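Local coordinates for protein probable aminotransferase (Pseudomonas aeruginosa, PDB 5YKR) that is a probable aminotransferase of the class-III family, a pyridoxal-phosphate-dependent protein with its cofactor covalently attached, at residues 381-393 with 425-437. Sequence-based numbering, arbitrary orientation.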
loop_
_atom_site.group_PDB
_atom_site.type_symbol
_atom_site.label_atom_id
_atom_site.label_comp_id
_atom_site.label_asym_id
_atom_site.label_seq_id
_atom_site.Cartn_x
_atom_site.Cartn_y
_atom_site.Cartn_z
ATOM N N ARG A 381 29.289 -5.419 -4.455
ATOM C CA ARG A 381 28.820 -4.202 -3.769
ATOM C C ARG A 381 28.230 -3.233 -4.795
ATOM O O ARG A 381 28.771 -3.032 -5.896
ATOM C CB ARG A 381 29.967 -3.535 -3.001
ATOM C CG ARG A 381 29.550 -2.224 -2.323
ATOM C CD ARG A 381 30.612 -1.681 -1.406
ATOM N NE ARG A 381 31.742 -1.145 -2.159
ATOM C CZ ARG A 381 31.835 0.095 -2.606
ATOM N NH1 ARG A 381 30.842 0.986 -2.406
ATOM N NH2 ARG A 381 32.945 0.470 -3.248
ATOM N N ILE A 382 27.089 -2.645 -4.433
ATOM C CA ILE A 382 26.519 -1.505 -5.140
ATOM C C ILE A 382 26.324 -0.405 -4.110
ATOM O O ILE A 382 25.366 -0.405 -3.326
ATOM C CB ILE A 382 25.218 -1.817 -5.912
ATOM C CG1 ILE A 382 24.264 -2.683 -5.160
ATOM C CG2 ILE A 382 25.596 -2.432 -7.217
ATOM C CD1 ILE A 382 22.876 -2.593 -5.768
ATOM N N GLY A 383 27.304 0.504 -4.068
ATOM C CA GLY A 383 27.241 1.587 -3.110
ATOM C C GLY A 383 27.252 1.107 -1.669
ATOM O O GLY A 383 28.227 0.516 -1.224
ATOM N N ALA A 384 26.159 1.358 -0.956
ATOM C CA ALA A 384 25.996 1.003 0.442
ATOM C C ALA A 384 25.594 -0.440 0.701
ATOM O O ALA A 384 25.496 -0.849 1.876
ATOM C CB ALA A 384 24.980 1.919 1.082
ATOM N N ARG A 385 25.320 -1.224 -0.363
ATOM C CA ARG A 385 24.711 -2.536 -0.219
ATOM C C ARG A 385 25.684 -3.612 -0.715
ATOM O O ARG A 385 26.208 -3.484 -1.820
ATOM C CB ARG A 385 23.399 -2.551 -1.050
ATOM C CG ARG A 385 22.506 -3.750 -0.879
ATOM C CD ARG A 385 21.338 -3.675 -1.848
ATOM N NE ARG A 385 20.403 -4.748 -1.528
ATOM C CZ ARG A 385 19.394 -4.650 -0.624
ATOM N NH1 ARG A 385 19.139 -3.513 0.009
ATOM N NH2 ARG A 385 18.714 -5.725 -0.309
ATOM N N VAL A 386 25.935 -4.636 0.122
ATOM C CA VAL A 386 26.947 -5.669 -0.168
ATOM C C VAL A 386 26.295 -7.056 -0.056
ATOM O O VAL A 386 25.616 -7.331 0.941
ATOM C CB VAL A 386 28.088 -5.592 0.883
ATOM C CG1 VAL A 386 29.154 -6.668 0.680
ATOM C CG2 VAL A 386 28.734 -4.197 0.841
ATOM N N GLU A 387 26.511 -7.925 -1.059
ATOM C CA GLU A 387 25.910 -9.272 -0.982
ATOM C C GLU A 387 26.833 -10.295 -1.600
ATOM O O GLU A 387 27.391 -10.059 -2.667
ATOM C CB GLU A 387 24.550 -9.265 -1.698
ATOM C CG GLU A 387 23.800 -10.592 -1.671
ATOM C CD GLU A 387 22.287 -10.455 -1.773
ATOM O OE1 GLU A 387 21.815 -9.336 -2.130
ATOM O OE2 GLU A 387 21.575 -11.487 -1.552
ATOM N N TYR A 388 26.878 -11.460 -0.956
ATOM C CA TYR A 388 27.599 -12.592 -1.508
ATOM C C TYR A 388 26.624 -13.686 -2.043
ATOM O O TYR A 388 25.410 -13.702 -1.725
ATOM C CB TYR A 388 28.613 -13.159 -0.536
ATOM C CG TYR A 388 28.106 -13.421 0.848
ATOM C CD1 TYR A 388 27.569 -14.683 1.204
ATOM C CD2 TYR A 388 28.178 -12.445 1.834
ATOM C CE1 TYR A 388 27.086 -14.909 2.475
ATOM C CE2 TYR A 388 27.728 -12.694 3.123
ATOM C CZ TYR A 388 27.227 -13.936 3.437
ATOM O OH TYR A 388 26.746 -14.234 4.671
ATOM N N LEU A 389 27.156 -14.530 -2.910
ATOM C CA LEU A 389 26.409 -15.593 -3.571
ATOM C C LEU A 389 27.313 -16.812 -3.596
ATOM O O LEU A 389 28.552 -16.690 -3.722
ATOM C CB LEU A 389 26.085 -15.198 -5.024
ATOM C CG LEU A 389 24.737 -14.648 -5.446
ATOM C CD1 LEU A 389 24.781 -14.257 -6.911
ATOM C CD2 LEU A 389 23.568 -15.592 -5.096
ATOM N N PHE A 390 26.694 -18.001 -3.553
ATOM C CA PHE A 390 27.466 -19.253 -3.442
ATOM C C PHE A 390 27.839 -19.804 -4.829
ATOM O O PHE A 390 27.527 -20.947 -5.167
ATOM C CB PHE A 390 26.707 -20.305 -2.629
ATOM C CG PHE A 390 26.109 -19.815 -1.330
ATOM C CD1 PHE A 390 26.764 -18.883 -0.521
ATOM C CD2 PHE A 390 24.902 -20.318 -0.897
ATOM C CE1 PHE A 390 26.189 -18.455 0.669
ATOM C CE2 PHE A 390 24.328 -19.923 0.304
ATOM C CZ PHE A 390 24.970 -18.977 1.077
ATOM N N MET A 391 28.519 -18.976 -5.613
ATOM C CA MET A 391 29.094 -19.406 -6.878
ATOM C C MET A 391 30.387 -18.608 -7.122
ATOM O O MET A 391 30.604 -17.511 -6.562
ATOM C CB MET A 391 28.082 -19.201 -8.017
ATOM C CG MET A 391 27.608 -17.757 -8.217
ATOM S SD MET A 391 26.251 -17.520 -9.366
ATOM C CE MET A 391 27.069 -17.887 -10.933
ATOM N N THR A 392 31.260 -19.178 -7.934
ATOM C CA THR A 392 32.602 -18.607 -8.073
ATOM C C THR A 392 32.657 -17.208 -8.731
ATOM O O THR A 392 33.470 -16.371 -8.364
ATOM C CB THR A 392 33.516 -19.590 -8.836
ATOM O OG1 THR A 392 33.680 -20.731 -8.010
ATOM C CG2 THR A 392 34.842 -19.020 -9.068
ATOM N N HIS A 393 31.788 -16.992 -9.702
ATOM C CA HIS A 393 31.846 -15.825 -10.563
ATOM C C HIS A 393 30.494 -15.096 -10.496
ATOM O O HIS A 393 29.487 -15.698 -10.200
ATOM C CB HIS A 393 32.119 -16.247 -12.008
ATOM C CG HIS A 393 33.405 -17.013 -12.199
ATOM N ND1 HIS A 393 34.649 -16.419 -12.122
ATOM C CD2 HIS A 393 33.627 -18.317 -12.478
ATOM C CE1 HIS A 393 35.585 -17.328 -12.338
ATOM N NE2 HIS A 393 34.989 -18.488 -12.571
ATOM N N THR A 425 19.305 -9.117 7.129
ATOM C CA THR A 425 17.977 -9.415 6.660
ATOM C C THR A 425 17.849 -10.869 6.273
ATOM O O THR A 425 18.759 -11.419 5.642
ATOM C CB THR A 425 17.542 -8.490 5.542
ATOM O OG1 THR A 425 16.179 -8.791 5.210
ATOM C CG2 THR A 425 18.395 -8.624 4.296
ATOM N N PRO A 426 16.736 -11.521 6.648
ATOM C CA PRO A 426 16.711 -12.962 6.410
ATOM C C PRO A 426 16.519 -13.319 4.985
ATOM O O PRO A 426 16.724 -14.470 4.630
ATOM C CB PRO A 426 15.551 -13.451 7.259
ATOM C CG PRO A 426 14.715 -12.289 7.491
ATOM C CD PRO A 426 15.619 -11.082 7.487
ATOM N N PHE A 427 16.157 -12.363 4.141
ATOM C CA PHE A 427 15.752 -12.677 2.746
ATOM C C PHE A 427 16.864 -12.604 1.751
ATOM O O PHE A 427 16.659 -12.855 0.580
ATOM C CB PHE A 427 14.616 -11.745 2.289
ATOM C CG PHE A 427 13.562 -11.545 3.325
ATOM C CD1 PHE A 427 12.851 -12.598 3.821
ATOM C CD2 PHE A 427 13.299 -10.284 3.834
ATOM C CE1 PHE A 427 11.894 -12.403 4.839
ATOM C CE2 PHE A 427 12.365 -10.084 4.791
ATOM C CZ PHE A 427 11.679 -11.138 5.339
ATOM N N HIS A 428 18.058 -12.206 2.213
ATOM C CA HIS A 428 19.189 -11.968 1.300
ATOM C C HIS A 428 20.458 -12.419 2.028
ATOM O O HIS A 428 20.433 -12.606 3.224
ATOM C CB HIS A 428 19.291 -10.452 0.918
ATOM C CG HIS A 428 18.056 -9.882 0.271
ATOM N ND1 HIS A 428 17.075 -9.139 0.908
ATOM C CD2 HIS A 428 17.631 -10.045 -0.994
ATOM C CE1 HIS A 428 16.111 -8.864 0.027
ATOM N NE2 HIS A 428 16.447 -9.369 -1.141
ATOM N N ASN A 429 21.593 -12.433 1.347
ATOM C CA ASN A 429 22.905 -12.562 1.989
ATOM C C ASN A 429 23.602 -11.211 1.924
ATOM O O ASN A 429 24.775 -11.090 1.497
ATOM C CB ASN A 429 23.734 -13.649 1.296
ATOM C CG ASN A 429 23.089 -15.001 1.428
ATOM O OD1 ASN A 429 22.971 -15.516 2.562
ATOM N ND2 ASN A 429 22.630 -15.592 0.279
ATOM N N MET A 430 22.856 -10.165 2.318
ATOM C CA MET A 430 23.300 -8.786 2.125
ATOM C C MET A 430 23.511 -8.106 3.483
ATOM O O MET A 430 22.981 -8.507 4.489
ATOM C CB MET A 430 22.302 -7.940 1.262
ATOM C CG MET A 430 21.054 -7.425 1.978
ATOM S SD MET A 430 21.302 -5.762 2.622
ATOM C CE MET A 430 19.682 -5.427 3.310
ATOM N N ALA A 431 24.311 -7.036 3.447
ATOM C CA ALA A 431 24.454 -6.091 4.555
ATOM C C ALA A 431 24.375 -4.700 3.944
ATOM O O ALA A 431 24.910 -4.434 2.849
ATOM C CB ALA A 431 25.814 -6.256 5.233
ATOM N N LEU A 432 23.667 -3.828 4.657
ATOM C CA LEU A 432 23.446 -2.472 4.235
ATOM C C LEU A 432 24.010 -1.531 5.310
ATOM O O LEU A 432 23.708 -1.703 6.504
ATOM C CB LEU A 432 21.900 -2.294 4.093
ATOM C CG LEU A 432 21.399 -0.977 3.506
ATOM C CD1 LEU A 432 21.941 -0.629 2.107
ATOM C CD2 LEU A 432 19.903 -1.060 3.499
ATOM N N THR A 433 24.771 -0.540 4.880
ATOM C CA THR A 433 25.297 0.474 5.796
ATOM C C THR A 433 24.425 1.727 5.765
ATOM O O THR A 433 23.741 1.992 4.782
ATOM C CB THR A 433 26.744 0.854 5.434
ATOM O OG1 THR A 433 26.764 1.401 4.126
ATOM C CG2 THR A 433 27.638 -0.350 5.483
ATOM N N CYS A 434 24.420 2.446 6.887
ATOM C CA CYS A 434 23.701 3.698 7.023
ATOM C C CYS A 434 24.619 4.741 7.651
ATOM O O CYS A 434 25.734 4.412 8.062
ATOM C CB CYS A 434 22.416 3.505 7.850
ATOM S SG CYS A 434 22.645 3.144 9.562
ATOM N N PRO A 435 24.164 5.991 7.750
ATOM C CA PRO A 435 25.064 7.017 8.328
ATOM C C PRO A 435 25.513 6.740 9.753
ATOM O O PRO A 435 26.595 7.194 10.132
ATOM C CB PRO A 435 24.217 8.289 8.249
ATOM C CG PRO A 435 23.355 8.067 7.086
ATOM C CD PRO A 435 22.975 6.608 7.156
ATOM N N ALA A 436 24.707 5.966 10.517
ATOM C CA ALA A 436 25.028 5.618 11.901
ATOM C C ALA A 436 25.945 4.365 12.044
ATOM O O ALA A 436 26.443 4.085 13.147
ATOM C CB ALA A 436 23.771 5.419 12.701
ATOM N N THR A 437 26.171 3.628 10.954
ATOM C CA THR A 437 27.078 2.473 11.010
ATOM C C THR A 437 28.501 2.946 11.348
ATOM O O THR A 437 28.937 4.023 10.884
ATOM C CB THR A 437 27.072 1.682 9.693
ATOM O OG1 THR A 437 25.689 1.473 9.294
ATOM C CG2 THR A 437 27.852 0.364 9.833
HETATM O O HOH W 1 26.802 -9.414 2.735
HETATM O O HOH W 2 22.704 -13.951 -2.245
HETATM O O HOH W 3 24.030 -15.961 4.689
#
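Val386 and Ala431 form a hydrogen-bonded antiparallel pair: Val386 N donates to Ala431 O at 2.9 Å, and Ala431 N returns the bond to Val386 O at 2.8 Å. Thr433 N extends the ladder to Ala384 O, and at the other end Tyr388 N reaches Asn429 O more loosely, at 3.3 Å. A water donating to both Val386 O and Asn429 O links the central pair to the Tyr388-Asn429 rung.

Within the ladder, Glu387 pairs with Met430 without backbone hydrogen bonds, and its side chain adds an acceptor. With CG anti to the backbone N (chi1 -179°) and the chain extended, its OE2 receives Asn429 N at 3.0 Å, the donor standing well above the carboxylate plane. A second water donates to OE2 and to Tyr388 O while accepting from Asn429 ND2, so buried polar groups of both segments share one bridge.

Asn429 also packs on Tyr388. Its CB sits over the ring face, 4.0 Å from the centroid and 19° off the normal, a CH-pi contact, and the amide plane lies only 22° from the ring plane. On the face of the sheet that carries Arg385, Glu387, Met430 and Leu432, the thioether of Met430 covers the guanidinium of Arg385, SD 3.8 Å above its plane. The bend of the Met430 chain at chi2 folds the sulfur there, while Arg385 NH1 is held by a hydrogen bond to Ser85 OG. The Val386 and Ala431 side chains turn to the reverse face, against Leu362 of helix 349-372.

The axes of strands 385-389 and 430-432 come within 4.6 Å and run antiparallel, as neighbours in a sheet do. A type II' turn from Ile382 to Arg385 joins strands 378-382 and 385-389 into a beta hairpin, and strand 430-432 completes a small three-stranded antiparallel sheet, consistent with the C-terminal small domain of fold-type I pyridoxal-phosphate enzymes.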